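Local coordinates for protein PlaB phospholipase (Legionella pneumophila, PDB 6ZTI) that probably hydrolyses phospholipids as an alpha/beta-hydrolase virulence factor whose activity is controlled by NAD(H)-mediated assembly into tetramers, at residues L306-E309 against L310-T314; W290-R293 against C294-K298. One frame throughout, in Å; residues are numbered along the deposited sequence. Where two conformers were deposited one is given.

Coming from the N-terminal side, the chain first meets interaction 2 in helix 286-296 and then interaction 1 in helix 300-320. The two lie in series: each is local, joins side chains one helical turn apart and closes nothing larger than that turn, so neither nests in nor crosses the other. Their centres are about 13 Å apart, yet they touch. Arg-293 NH1 makes a salt bridge of 2.8 Å to Glu-309 OE1, and the indole of Trp-290 packs on Leu-306, Leu-310 and Ile-313. Together they bind consecutive helices to each other and to the parallel sheet, chiefly at strands 123-129, 191-197 and 257-261.

Interaction 1. Residues L306-E309 against L310-T314; sequences LVKE and LDNIT
Leu-306 and Leu-310 meet one turn apart on the inward side of helix 300-320, an amphipathic helix laid against the parallel sheet of the alpha/beta-hydrolase domain. Here the packing is close. CD1 of Leu-306 comes within 3.8 Å of Leu-310 CG, and the two side chains cross at a slant. Leu-306 holds its CG anti to the backbone N (chi1 -169°), which leads CG forward along the helix, and chi2 (37°) then turns CD1 toward Leu-310. Around this pair lie Phe-193 and Leu-195 of strand 191-197, Ala-257 of strand 257-261 and Trp-290 of the preceding helix.

The backbone beneath is regular alpha-helix: Leu-310 N donates to Leu-306 O at 2.8 Å, and the next three amides, those of Asp-311, Asn-312 and Ile-313, repeat the i to i+4 bond at 3.1 Å each, counted from N to the O of Val-307, Lys-308 and Glu-309.

The solvent side is looser. Lys-308 bends at its second and third torsions and leans across Asn-312, both residues being exposed on the helix surface. Between the two sides, Glu-309 and Ile-313 form the flank that packs on Trp-290. The extended chain of Glu-309 carries its carboxylate to Arg-293, while Ile-313 folds back over its own helix, bringing CG1 to 3.3 Å from Glu-309 O.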
# COMPACT_ATOMS: atom_id res chain seq x y z
N LEU B 306 -10.13 23.80 -44.83
CA LEU B 306 -10.26 24.14 -43.42
C LEU B 306 -9.04 23.72 -42.61
O LEU B 306 -8.63 24.42 -41.67
CB LEU B 306 -11.52 23.48 -42.86
CG LEU B 306 -12.00 23.89 -41.47
CD1 LEU B 306 -11.81 25.37 -41.24
CD2 LEU B 306 -13.48 23.55 -41.35
N VAL B 307 -8.44 22.57 -42.94
CA VAL B 307 -7.22 22.16 -42.24
C VAL B 307 -6.18 23.26 -42.33
O VAL B 307 -5.53 23.61 -41.33
CB VAL B 307 -6.68 20.84 -42.83
CG1 VAL B 307 -5.31 20.53 -42.26
CG2 VAL B 307 -7.64 19.70 -42.54
N LYS B 308 -6.00 23.83 -43.52
CA LYS B 308 -4.99 24.86 -43.71
C LYS B 308 -5.41 26.17 -43.04
O LYS B 308 -4.58 26.85 -42.43
CB LYS B 308 -4.74 25.08 -45.19
CG LYS B 308 -3.61 26.05 -45.50
CD LYS B 308 -4.05 27.13 -46.49
CE LYS B 308 -4.81 28.26 -45.80
NZ LYS B 308 -4.61 29.56 -46.51
N GLU B 309 -6.69 26.54 -43.15
CA GLU B 309 -7.13 27.76 -42.47
C GLU B 309 -6.91 27.66 -40.97
O GLU B 309 -6.46 28.63 -40.34
CB GLU B 309 -8.61 28.04 -42.76
CG GLU B 309 -8.89 28.59 -44.15
CD GLU B 309 -10.34 29.00 -44.35
OE1 GLU B 309 -10.90 29.69 -43.47
OE2 GLU B 309 -10.93 28.65 -45.40
N LEU B 310 -7.20 26.51 -40.37
CA LEU B 310 -7.05 26.40 -38.92
C LEU B 310 -5.58 26.40 -38.51
O LEU B 310 -5.24 26.88 -37.42
CB LEU B 310 -7.74 25.15 -38.40
CG LEU B 310 -9.26 25.23 -38.40
CD1 LEU B 310 -9.83 23.84 -38.15
CD2 LEU B 310 -9.75 26.20 -37.34
N ASP B 311 -4.72 25.83 -39.34
CA ASP B 311 -3.29 25.89 -39.06
C ASP B 311 -2.79 27.33 -39.06
O ASP B 311 -1.95 27.70 -38.22
CB ASP B 311 -2.51 25.06 -40.08
CG ASP B 311 -1.02 25.01 -39.76
OD1 ASP B 311 -0.67 24.51 -38.67
OD2 ASP B 311 -0.21 25.50 -40.57
N ASN B 312 -3.27 28.15 -39.99
CA ASN B 312 -2.93 29.57 -39.97
C ASN B 312 -3.41 30.25 -38.69
O ASN B 312 -2.70 31.08 -38.12
CB ASN B 312 -3.52 30.28 -41.19
CG ASN B 312 -2.80 29.94 -42.47
OD1 ASN B 312 -1.68 29.43 -42.44
ND2 ASN B 312 -3.44 30.24 -43.60
N ILE B 313 -4.63 29.92 -38.25
CA ILE B 313 -5.15 30.49 -37.00
C ILE B 313 -4.28 30.06 -35.82
O ILE B 313 -4.01 30.84 -34.91
CB ILE B 313 -6.62 30.08 -36.79
CG1 ILE B 313 -7.52 30.57 -37.93
CG2 ILE B 313 -7.15 30.59 -35.45
CD1 ILE B 313 -7.46 32.06 -38.19
N THR B 314 -3.88 28.79 -35.80
CA THR B 314 -2.98 28.32 -34.74
C THR B 314 -1.70 29.15 -34.71
O THR B 314 -1.26 29.59 -33.64
CB THR B 314 -2.68 26.84 -34.96
OG1 THR B 314 -3.88 26.08 -34.80
CG2 THR B 314 -1.65 26.33 -33.98

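Interaction 2. Residues W290-R293 against C294-K298; sequences WILR and CLQVK
Ile-291 and Leu-295 run alongside each other in helix 286-296, their ends facing in one direction, with Ile-291 CG2 at 3.9 Å from Leu-295 CD1. One residue further round the helix, Gln-296 crosses Leu-292 obliquely and sets its amide NE2 3.8 Å from Leu-292 CG. With its CG beside the backbone N (chi1 -71°), Gln-296 is folded back over the preceding turn, and its CG sits 3.1 Å from Leu-292 O.

The backbone beneath changes toward Val-297. Leu-295 N bonds Ile-291 O at 2.9 Å and 169°, nearly straight, whereas Gln-296 N divides itself weakly between Leu-292 O and Arg-293 O, the latter also taking a weak bond from Val-297 N.

Further out, Ile-127 of strand 123-129 backs Ile-291, Cys-294 and Leu-295, while Leu-48 covers Leu-292, Leu-295 and Gln-296. Lys-47 O accepts a hydrogen bond from Gln-296 NE2, and Val-297 O accepts one from His-125 NE2. After the straighter bonds of Cys-294 and Leu-295, then, the amides of Gln-296 and Val-297 make weak, bent ones to the preceding turn, while partners elsewhere in the domain hold the glutamine amide and the carbonyl of Val-297.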
# COMPACT_ATOMS: atom_id res chain seq x y z
N TRP B 290 -15.93 28.95 -35.91
CA TRP B 290 -15.21 27.85 -36.55
C TRP B 290 -15.99 26.55 -36.49
O TRP B 290 -15.80 25.69 -37.36
CB TRP B 290 -13.82 27.71 -35.92
CG TRP B 290 -12.93 28.78 -36.43
CD1 TRP B 290 -12.53 29.90 -35.76
CD2 TRP B 290 -12.37 28.88 -37.74
NE1 TRP B 290 -11.74 30.68 -36.57
CE2 TRP B 290 -11.63 30.08 -37.79
CE3 TRP B 290 -12.43 28.07 -38.87
CZ2 TRP B 290 -10.94 30.47 -38.93
CZ3 TRP B 290 -11.75 28.47 -40.01
CH2 TRP B 290 -11.01 29.66 -40.03
N ILE B 291 -16.87 26.37 -35.50
CA ILE B 291 -17.77 25.22 -35.52
C ILE B 291 -18.66 25.26 -36.76
O ILE B 291 -18.89 24.23 -37.40
CB ILE B 291 -18.62 25.16 -34.23
CG1 ILE B 291 -17.79 24.58 -33.10
CG2 ILE B 291 -19.88 24.32 -34.45
CD1 ILE B 291 -18.46 24.59 -31.75
N LEU B 292 -19.17 26.44 -37.10
CA LEU B 292 -20.06 26.56 -38.26
C LEU B 292 -19.34 26.19 -39.54
O LEU B 292 -19.90 25.52 -40.41
CB LEU B 292 -20.62 27.99 -38.34
CG LEU B 292 -21.70 28.29 -39.37
CD1 LEU B 292 -22.90 27.36 -39.20
CD2 LEU B 292 -22.15 29.74 -39.24
N ARG B 293 -18.08 26.61 -39.66
CA ARG B 293 -17.27 26.22 -40.82
C ARG B 293 -17.09 24.71 -40.87
O ARG B 293 -17.24 24.09 -41.93
CB ARG B 293 -15.91 26.92 -40.75
CG ARG B 293 -15.91 28.39 -41.10
CD ARG B 293 -16.24 28.62 -42.58
NE ARG B 293 -15.41 27.82 -43.48
CZ ARG B 293 -14.20 28.18 -43.92
NH1 ARG B 293 -13.66 29.34 -43.54
NH2 ARG B 293 -13.53 27.38 -44.75
N CYS B 294 -16.75 24.10 -39.73
CA CYS B 294 -16.52 22.65 -39.68
C CYS B 294 -17.77 21.89 -40.08
O CYS B 294 -17.71 20.96 -40.89
CB CYS B 294 -16.06 22.24 -38.27
SG CYS B 294 -14.40 22.86 -37.77
N LEU B 295 -18.93 22.29 -39.55
CA LEU B 295 -20.19 21.65 -39.89
C LEU B 295 -20.53 21.78 -41.37
O LEU B 295 -21.32 20.99 -41.88
CB LEU B 295 -21.33 22.24 -39.06
CG LEU B 295 -21.35 21.87 -37.57
CD1 LEU B 295 -22.44 22.65 -36.86
CD2 LEU B 295 -21.56 20.37 -37.39
N GLN B 296 -19.98 22.78 -42.05
CA GLN B 296 -20.27 22.99 -43.45
C GLN B 296 -19.36 22.18 -44.37
O GLN B 296 -19.64 22.09 -45.58
CB GLN B 296 -20.18 24.50 -43.77
CG GLN B 296 -21.36 25.29 -43.16
CD GLN B 296 -21.16 26.80 -43.15
OE1 GLN B 296 -20.04 27.31 -43.21
NE2 GLN B 296 -22.26 27.53 -43.06
N VAL B 297 -18.31 21.55 -43.84
CA VAL B 297 -17.48 20.70 -44.67
C VAL B 297 -18.30 19.54 -45.22
O VAL B 297 -19.03 18.86 -44.49
CB VAL B 297 -16.27 20.19 -43.86
CG1 VAL B 297 -15.57 19.08 -44.63
CG2 VAL B 297 -15.33 21.33 -43.59
N LYS B 298 -18.18 19.31 -46.53
CA LYS B 298 -18.91 18.25 -47.19
C LYS B 298 -18.05 17.43 -48.14
O LYS B 298 -18.58 16.59 -48.87
CB LYS B 298 -20.11 18.82 -47.96
CG LYS B 298 -21.22 19.36 -47.05
CD LYS B 298 -22.46 19.74 -47.85
CE LYS B 298 -23.58 20.20 -46.93
NZ LYS B 298 -24.86 20.40 -47.68